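Local structure of assembly chaperone of ribosomal protein L4 (Acl4) (5TQB) at residues Pro182-Ala192 and Ala204-Trp215. The protein probably acts as a dedicated chaperone that binds newly made ribosomal protein L4 and escorts it toward ribosome assembly, using a scaffold of TPR-like helical repeats. Numbering follows the deposited sequence.
Sequences PEWPETWQTVA and AREALRRSLGLW. With EDO (1,2-ethanediol), chain H.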
ATOM      1  N   PRO B 182     -17.281   8.148   9.367  1.00 78.81           N
ATOM      2  CA  PRO B 182     -16.483   8.446  10.564  1.00 80.46           C
ATOM      3  C   PRO B 182     -15.532   7.310  10.939  1.00 79.95           C
ATOM      4  O   PRO B 182     -14.676   7.483  11.806  1.00 81.94           O
ATOM      5  CB  PRO B 182     -17.547   8.626  11.650  1.00 82.32           C
ATOM      6  CG  PRO B 182     -18.676   7.775  11.202  1.00 81.28           C
ATOM      7  CD  PRO B 182     -18.690   7.873   9.702  1.00 79.67           C
ATOM      8  N   GLU B 183     -15.686   6.164  10.284  1.00 78.22           N
ATOM      9  CA  GLU B 183     -14.877   4.983  10.570  1.00 77.38           C
ATOM     10  C   GLU B 183     -13.727   4.835   9.578  1.00 70.02           C
ATOM     11  O   GLU B 183     -12.936   3.899   9.672  1.00 71.28           O
ATOM     12  CB  GLU B 183     -15.752   3.721  10.544  1.00 83.22           C
ATOM     13  CG  GLU B 183     -16.207   3.252   9.147  1.00 86.69           C
ATOM     14  CD  GLU B 183     -17.225   4.180   8.495  1.00 88.06           C
ATOM     15  OE1 GLU B 183     -17.096   4.452   7.279  1.00 85.77           O
ATOM     16  OE2 GLU B 183     -18.157   4.631   9.196  1.00 91.50           O
ATOM     17  N   TRP B 184     -13.643   5.759   8.628  1.00 65.03           N
ATOM     18  CA  TRP B 184     -12.640   5.703   7.575  1.00 63.02           C
ATOM     19  C   TRP B 184     -11.465   6.625   7.918  1.00 65.48           C
ATOM     20  O   TRP B 184     -11.671   7.817   8.159  1.00 66.05           O
ATOM     21  CB  TRP B 184     -13.283   6.139   6.263  1.00 61.92           C
ATOM     22  CG  TRP B 184     -12.668   5.566   5.024  1.00 61.49           C
ATOM     23  CD1 TRP B 184     -12.329   6.250   3.894  1.00 61.98           C
ATOM     24  CD2 TRP B 184     -12.342   4.193   4.774  1.00 60.13           C
ATOM     25  NE1 TRP B 184     -11.812   5.393   2.958  1.00 58.72           N
ATOM     26  CE2 TRP B 184     -11.805   4.123   3.474  1.00 60.04           C
ATOM     27  CE3 TRP B 184     -12.450   3.016   5.522  1.00 61.84           C
ATOM     28  CZ2 TRP B 184     -11.369   2.926   2.907  1.00 58.43           C
ATOM     29  CZ3 TRP B 184     -12.017   1.826   4.956  1.00 62.45           C
ATOM     30  CH2 TRP B 184     -11.484   1.792   3.661  1.00 60.46           C
ATOM     31  N   PRO B 185     -10.232   6.078   7.960  1.00 64.28           N
ATOM     32  CA  PRO B 185      -9.078   6.895   8.367  1.00 65.15           C
ATOM     33  C   PRO B 185      -8.821   8.154   7.529  1.00 63.78           C
ATOM     34  O   PRO B 185      -8.341   9.147   8.076  1.00 66.28           O
ATOM     35  CB  PRO B 185      -7.885   5.936   8.233  1.00 64.60           C
ATOM     36  CG  PRO B 185      -8.434   4.595   7.943  1.00 63.72           C
ATOM     37  CD  PRO B 185      -9.921   4.641   8.000  1.00 64.63           C
ATOM     38  N   GLU B 186      -9.121   8.111   6.237  1.00 60.93           N
ATOM     39  CA  GLU B 186      -8.818   9.222   5.344  1.00 61.37           C
ATOM     40  C   GLU B 186      -9.647  10.474   5.646  1.00 62.78           C
ATOM     41  O   GLU B 186      -9.223  11.595   5.364  1.00 61.63           O
ATOM     42  CB  GLU B 186      -9.032   8.793   3.896  1.00 64.33           C
ATOM     43  CG  GLU B 186      -8.759   9.880   2.876  1.00 74.21           C
ATOM     44  CD  GLU B 186      -8.120   9.341   1.606  1.00 80.86           C
ATOM     45  OE1 GLU B 186      -8.620   9.659   0.507  1.00 82.39           O
ATOM     46  OE2 GLU B 186      -7.111   8.609   1.709  1.00 82.85           O
ATOM     47  N   THR B 187     -10.829  10.287   6.218  1.00 62.08           N
ATOM     48  CA  THR B 187     -11.673  11.421   6.533  1.00 65.70           C
ATOM     49  C   THR B 187     -11.010  12.239   7.641  1.00 64.60           C
ATOM     50  O   THR B 187     -10.932  13.463   7.558  1.00 61.04           O
ATOM     51  CB  THR B 187     -13.081  10.971   6.956  1.00 70.00           C
ATOM     52  OG1 THR B 187     -12.987  10.091   8.081  1.00 75.07           O
ATOM     53  CG2 THR B 187     -13.769  10.241   5.812  1.00 69.01           C
ATOM     54  N   TRP B 188     -10.512  11.550   8.663  1.00 64.07           N
ATOM     55  CA  TRP B 188      -9.903  12.212   9.812  1.00 67.65           C
ATOM     56  C   TRP B 188      -8.506  12.713   9.481  1.00 66.74           C
ATOM     57  O   TRP B 188      -8.030  13.702  10.043  1.00 64.30           O
ATOM     58  CB  TRP B 188      -9.893  11.266  11.007  1.00 67.15           C
ATOM     59  CG  TRP B 188     -11.283  10.966  11.437  1.00 68.87           C
ATOM     60  CD1 TRP B 188     -11.967   9.802  11.255  1.00 69.15           C
ATOM     61  CD2 TRP B 188     -12.185  11.867  12.088  1.00 71.30           C
ATOM     62  NE1 TRP B 188     -13.237   9.917  11.767  1.00 71.56           N
ATOM     63  CE2 TRP B 188     -13.395  11.176  12.282  1.00 72.67           C
ATOM     64  CE3 TRP B 188     -12.083  13.189  12.530  1.00 72.02           C
ATOM     65  CZ2 TRP B 188     -14.494  11.761  12.904  1.00 75.75           C
ATOM     66  CZ3 TRP B 188     -13.175  13.768  13.150  1.00 74.20           C
ATOM     67  CH2 TRP B 188     -14.364  13.055  13.330  1.00 77.28           C
ATOM     68  N   GLN B 189      -7.865  12.029   8.544  1.00 66.26           N
ATOM     69  CA  GLN B 189      -6.602  12.480   7.996  1.00 65.11           C
ATOM     70  C   GLN B 189      -6.803  13.849   7.349  1.00 63.68           C
ATOM     71  O   GLN B 189      -5.991  14.765   7.519  1.00 60.07           O
ATOM     72  CB  GLN B 189      -6.127  11.467   6.964  1.00 63.49           C
ATOM     73  CG  GLN B 189      -4.666  11.547   6.635  1.00 65.67           C
ATOM     74  CD  GLN B 189      -4.155  10.260   6.027  1.00 63.11           C
ATOM     75  OE1 GLN B 189      -4.234   9.192   6.639  1.00 63.16           O
ATOM     76  NE2 GLN B 189      -3.630  10.353   4.812  1.00 63.93           N
ATOM     77  N   THR B 190      -7.908  13.982   6.622  1.00 60.78           N
ATOM     78  CA  THR B 190      -8.200  15.200   5.879  1.00 59.35           C
ATOM     79  C   THR B 190      -8.665  16.302   6.818  1.00 61.55           C
ATOM     80  O   THR B 190      -8.427  17.481   6.561  1.00 62.45           O
ATOM     81  CB  THR B 190      -9.258  14.941   4.787  1.00 54.96           C
ATOM     82  OG1 THR B 190      -8.776  13.922   3.906  1.00 56.50           O
ATOM     83  CG2 THR B 190      -9.543  16.194   3.970  1.00 54.01           C
ATOM     84  N   VAL B 191      -9.329  15.917   7.903  1.00 62.21           N
ATOM     85  CA  VAL B 191      -9.719  16.872   8.928  1.00 64.11           C
ATOM     86  C   VAL B 191      -8.448  17.494   9.505  1.00 66.99           C
ATOM     87  O   VAL B 191      -8.372  18.706   9.700  1.00 69.52           O
ATOM     88  CB  VAL B 191     -10.566  16.195  10.034  1.00 63.58           C
ATOM     89  CG1 VAL B 191     -10.646  17.061  11.291  1.00 63.32           C
ATOM     90  CG2 VAL B 191     -11.968  15.895   9.524  1.00 63.88           C
ATOM     91  N   ALA B 192      -7.443  16.661   9.753  1.00 67.01           N
ATOM     92  CA  ALA B 192      -6.182  17.132  10.314  1.00 69.00           C
ATOM     93  C   ALA B 192      -5.483  18.089   9.352  1.00 68.12           C
ATOM     94  O   ALA B 192      -4.944  19.118   9.769  1.00 66.86           O
ATOM     95  CB  ALA B 192      -5.278  15.958  10.635  1.00 68.78           C
ATOM     96  N   ALA B 204      -5.461  18.921  15.252  1.00 74.51           N
ATOM     97  CA  ALA B 204      -4.862  18.143  14.173  1.00 73.39           C
ATOM     98  C   ALA B 204      -4.297  16.837  14.719  1.00 72.85           C
ATOM     99  O   ALA B 204      -4.493  15.777  14.128  1.00 70.42           O
ATOM    100  CB  ALA B 204      -3.775  18.940  13.467  1.00 71.35           C
ATOM    101  N   ARG B 205      -3.601  16.919  15.849  1.00 77.53           N
ATOM    102  CA  ARG B 205      -3.045  15.734  16.494  1.00 78.84           C
ATOM    103  C   ARG B 205      -4.165  14.788  16.902  1.00 79.08           C
ATOM    104  O   ARG B 205      -4.079  13.579  16.687  1.00 78.65           O
ATOM    105  CB  ARG B 205      -2.217  16.116  17.726  1.00 82.71           C
ATOM    106  CG  ARG B 205      -0.958  16.906  17.410  1.00 86.99           C
ATOM    107  CD  ARG B 205      -0.046  17.019  18.620  1.00 92.84           C
ATOM    108  NE  ARG B 205       1.090  17.902  18.362  1.00 98.59           N
ATOM    109  CZ  ARG B 205       1.189  19.163  18.781  1.00105.12           C
ATOM    110  NH1 ARG B 205       0.221  19.725  19.499  1.00108.10           N
ATOM    111  NH2 ARG B 205       2.270  19.871  18.480  1.00106.18           N
ATOM    112  N   GLU B 206      -5.214  15.357  17.490  1.00 79.77           N
ATOM    113  CA  GLU B 206      -6.383  14.602  17.923  1.00 80.11           C
ATOM    114  C   GLU B 206      -6.994  13.821  16.760  1.00 74.84           C
ATOM    115  O   GLU B 206      -7.345  12.647  16.903  1.00 73.30           O
ATOM    116  CB  GLU B 206      -7.418  15.562  18.505  1.00 87.13           C
ATOM    117  CG  GLU B 206      -8.619  14.896  19.153  1.00 94.28           C
ATOM    118  CD  GLU B 206      -9.638  15.906  19.654  1.00101.24           C
ATOM    119  OE1 GLU B 206     -10.228  15.678  20.733  1.00104.45           O
ATOM    120  OE2 GLU B 206      -9.848  16.931  18.967  1.00102.64           O
ATOM    121  N   ALA B 207      -7.105  14.477  15.609  1.00 69.90           N
ATOM    122  CA  ALA B 207      -7.684  13.866  14.420  1.00 68.05           C
ATOM    123  C   ALA B 207      -6.805  12.742  13.887  1.00 68.79           C
ATOM    124  O   ALA B 207      -7.303  11.678  13.520  1.00 66.66           O
ATOM    125  CB  ALA B 207      -7.899  14.915  13.343  1.00 66.67           C
ATOM    126  N   LEU B 208      -5.498  12.979  13.844  1.00 71.11           N
ATOM    127  CA  LEU B 208      -4.564  11.993  13.316  1.00 71.23           C
ATOM    128  C   LEU B 208      -4.484  10.756  14.208  1.00 71.81           C
ATOM    129  O   LEU B 208      -4.390   9.629  13.719  1.00 71.65           O
ATOM    130  CB  LEU B 208      -3.179  12.617  13.168  1.00 70.20           C
ATOM    131  CG  LEU B 208      -2.982  13.556  11.976  1.00 69.63           C
ATOM    132  CD1 LEU B 208      -1.640  14.265  12.074  1.00 70.58           C
ATOM    133  CD2 LEU B 208      -3.090  12.817  10.651  1.00 66.04           C
ATOM    134  N   ARG B 209      -4.521  10.974  15.517  1.00 73.39           N
ATOM    135  CA  ARG B 209      -4.520   9.884  16.485  1.00 74.53           C
ATOM    136  C   ARG B 209      -5.765   9.024  16.292  1.00 76.32           C
ATOM    137  O   ARG B 209      -5.741   7.813  16.523  1.00 77.72           O
ATOM    138  CB  ARG B 209      -4.490  10.449  17.908  1.00 77.82           C
ATOM    139  CG  ARG B 209      -3.378   9.910  18.802  1.00 80.46           C
ATOM    140  CD  ARG B 209      -2.722  11.029  19.610  1.00 83.77           C
ATOM    141  NE  ARG B 209      -3.704  11.944  20.190  1.00 87.07           N
ATOM    142  CZ  ARG B 209      -3.442  13.191  20.579  1.00 86.30           C
ATOM    143  NH1 ARG B 209      -2.220  13.696  20.456  1.00 86.66           N
ATOM    144  NH2 ARG B 209      -4.410  13.938  21.089  1.00 84.19           N
ATOM    145  N   ARG B 210      -6.851   9.655  15.857  1.00 76.65           N
ATOM    146  CA  ARG B 210      -8.099   8.942  15.622  1.00 76.62           C
ATOM    147  C   ARG B 210      -8.044   8.104  14.348  1.00 76.25           C
ATOM    148  O   ARG B 210      -8.522   6.970  14.328  1.00 78.12           O
ATOM    149  CB  ARG B 210      -9.271   9.916  15.545  1.00 76.81           C
ATOM    150  CG  ARG B 210     -10.566   9.244  15.154  1.00 75.85           C
ATOM    151  CD  ARG B 210     -11.762  10.041  15.590  1.00 77.97           C
ATOM    152  NE  ARG B 210     -12.999   9.336  15.284  1.00 82.34           N
ATOM    153  CZ  ARG B 210     -14.211   9.795  15.571  1.00 86.89           C
ATOM    154  NH1 ARG B 210     -14.354  10.965  16.177  1.00 88.45           N
ATOM    155  NH2 ARG B 210     -15.280   9.080  15.250  1.00 88.18           N
ATOM    156  N   SER B 211      -7.468   8.664  13.288  1.00 72.43           N
ATOM    157  CA  SER B 211      -7.353   7.952  12.024  1.00 71.36           C
ATOM    158  C   SER B 211      -6.465   6.725  12.178  1.00 72.78           C
ATOM    159  O   SER B 211      -6.742   5.679  11.600  1.00 72.60           O
ATOM    160  CB  SER B 211      -6.779   8.863  10.940  1.00 71.82           C
ATOM    161  OG  SER B 211      -5.419   9.164  11.196  1.00 75.12           O
ATOM    162  N   LEU B 212      -5.397   6.861  12.954  1.00 73.99           N
ATOM    163  CA  LEU B 212      -4.476   5.756  13.185  1.00 72.70           C
ATOM    164  C   LEU B 212      -5.150   4.630  13.962  1.00 73.27           C
ATOM    165  O   LEU B 212      -4.919   3.454  13.692  1.00 74.01           O
ATOM    166  CB  LEU B 212      -3.248   6.246  13.950  1.00 73.47           C
ATOM    167  CG  LEU B 212      -2.267   7.101  13.148  1.00 73.91           C
ATOM    168  CD1 LEU B 212      -1.310   7.832  14.078  1.00 77.06           C
ATOM    169  CD2 LEU B 212      -1.498   6.237  12.171  1.00 71.09           C
ATOM    170  N   GLY B 213      -5.995   4.995  14.919  1.00 74.75           N
ATOM    171  CA  GLY B 213      -6.670   4.016  15.752  1.00 75.39           C
ATOM    172  C   GLY B 213      -7.658   3.155  14.987  1.00 75.61           C
ATOM    173  O   GLY B 213      -8.212   2.204  15.535  1.00 78.07           O
ATOM    174  N   LEU B 214      -7.872   3.485  13.716  1.00 73.10           N
ATOM    175  CA  LEU B 214      -8.823   2.766  12.881  1.00 69.79           C
ATOM    176  C   LEU B 214      -8.165   1.719  11.987  1.00 70.59           C
ATOM    177  O   LEU B 214      -8.868   0.983  11.297  1.00 75.27           O
ATOM    178  CB  LEU B 214      -9.612   3.752  12.013  1.00 66.15           C
ATOM    179  CG  LEU B 214     -10.543   4.704  12.769  1.00 65.63           C
ATOM    180  CD1 LEU B 214     -11.012   5.815  11.860  1.00 66.29           C
ATOM    181  CD2 LEU B 214     -11.741   3.967  13.348  1.00 67.02           C
ATOM    182  N   TRP B 215      -6.834   1.639  11.988  1.00 69.04           N
ATOM    183  CA  TRP B 215      -6.153   0.696  11.096  1.00 68.12           C
ATOM    184  C   TRP B 215      -4.813   0.131  11.582  1.00 72.23           C
ATOM    185  O   TRP B 215      -4.409  -0.942  11.133  1.00 70.40           O
ATOM    186  CB  TRP B 215      -5.971   1.316   9.704  1.00 66.57           C
ATOM    187  CG  TRP B 215      -4.959   2.423   9.643  1.00 69.03           C
ATOM    188  CD1 TRP B 215      -5.191   3.753   9.824  1.00 68.53           C
ATOM    189  CD2 TRP B 215      -3.555   2.294   9.372  1.00 69.20           C
ATOM    190  NE1 TRP B 215      -4.022   4.462   9.686  1.00 68.41           N
ATOM    191  CE2 TRP B 215      -3.002   3.591   9.411  1.00 67.23           C
ATOM    192  CE3 TRP B 215      -2.712   1.207   9.104  1.00 67.59           C
ATOM    193  CZ2 TRP B 215      -1.647   3.836   9.191  1.00 66.27           C
ATOM    194  CZ3 TRP B 215      -1.365   1.451   8.885  1.00 68.48           C
ATOM    195  CH2 TRP B 215      -0.846   2.756   8.930  1.00 68.75           C
TER
HETATM  196  C1  EDO H 404      -8.889   5.455   3.542  1.00 82.73           C
HETATM  197  O1  EDO H 404      -8.585   5.446   4.919  1.00 79.89           O
HETATM  198  C2  EDO H 404      -7.656   5.723   2.709  1.00 85.43           C
HETATM  199  O2  EDO H 404      -8.059   6.066   1.398  1.00 88.46           O
HETATM  200  O   HOH W   1      -4.357   7.395   8.780  1.00 58.96           O
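R210 swings its CG away from the backbone N (chi1 174°) and runs extended to NE, passing over one face of the W188 indole, whose own CG stands anti to the carbonyl carbon. R210 CD sits over the five-membered ring, 3.9 Å from its centroid, in a CH-pi contact. Farther out the guanidinium lies over the CE2-CZ2-CH2 side of the six-membered ring, CZ 3.3 Å from W188 CZ2, the two planes only 18° apart. The indole is fixed in rotation by W188 NE1, which donates to P182 O (2.8 Å), nearly in the ring plane but above the carbonyl plane. With an alanine in place of W188, P182 O would probably lose this donor and the R210 guanidinium the flat surface it lies over. Helices 185-197 and 201-212 form an antiparallel helical hairpin, as in a TPR-type repeat; the axes of 185-192 and 204-212 come within 7.9 Å, at 166°. Small residues permit this approach: A207 CB lies 3.5 Å from W188 O, S211 CB packs against P185 O, and A192 CB meets L208 CG at 3.6 Å. At the 182-185 end, L214 CD1 rests on the backbone of E183. A water donates to Q189 OE1 and S211 OG and accepts from W215 NE1, tying together three polar groups of buried residues; Q189 NE2 turns instead to S230 O on helix 228-240.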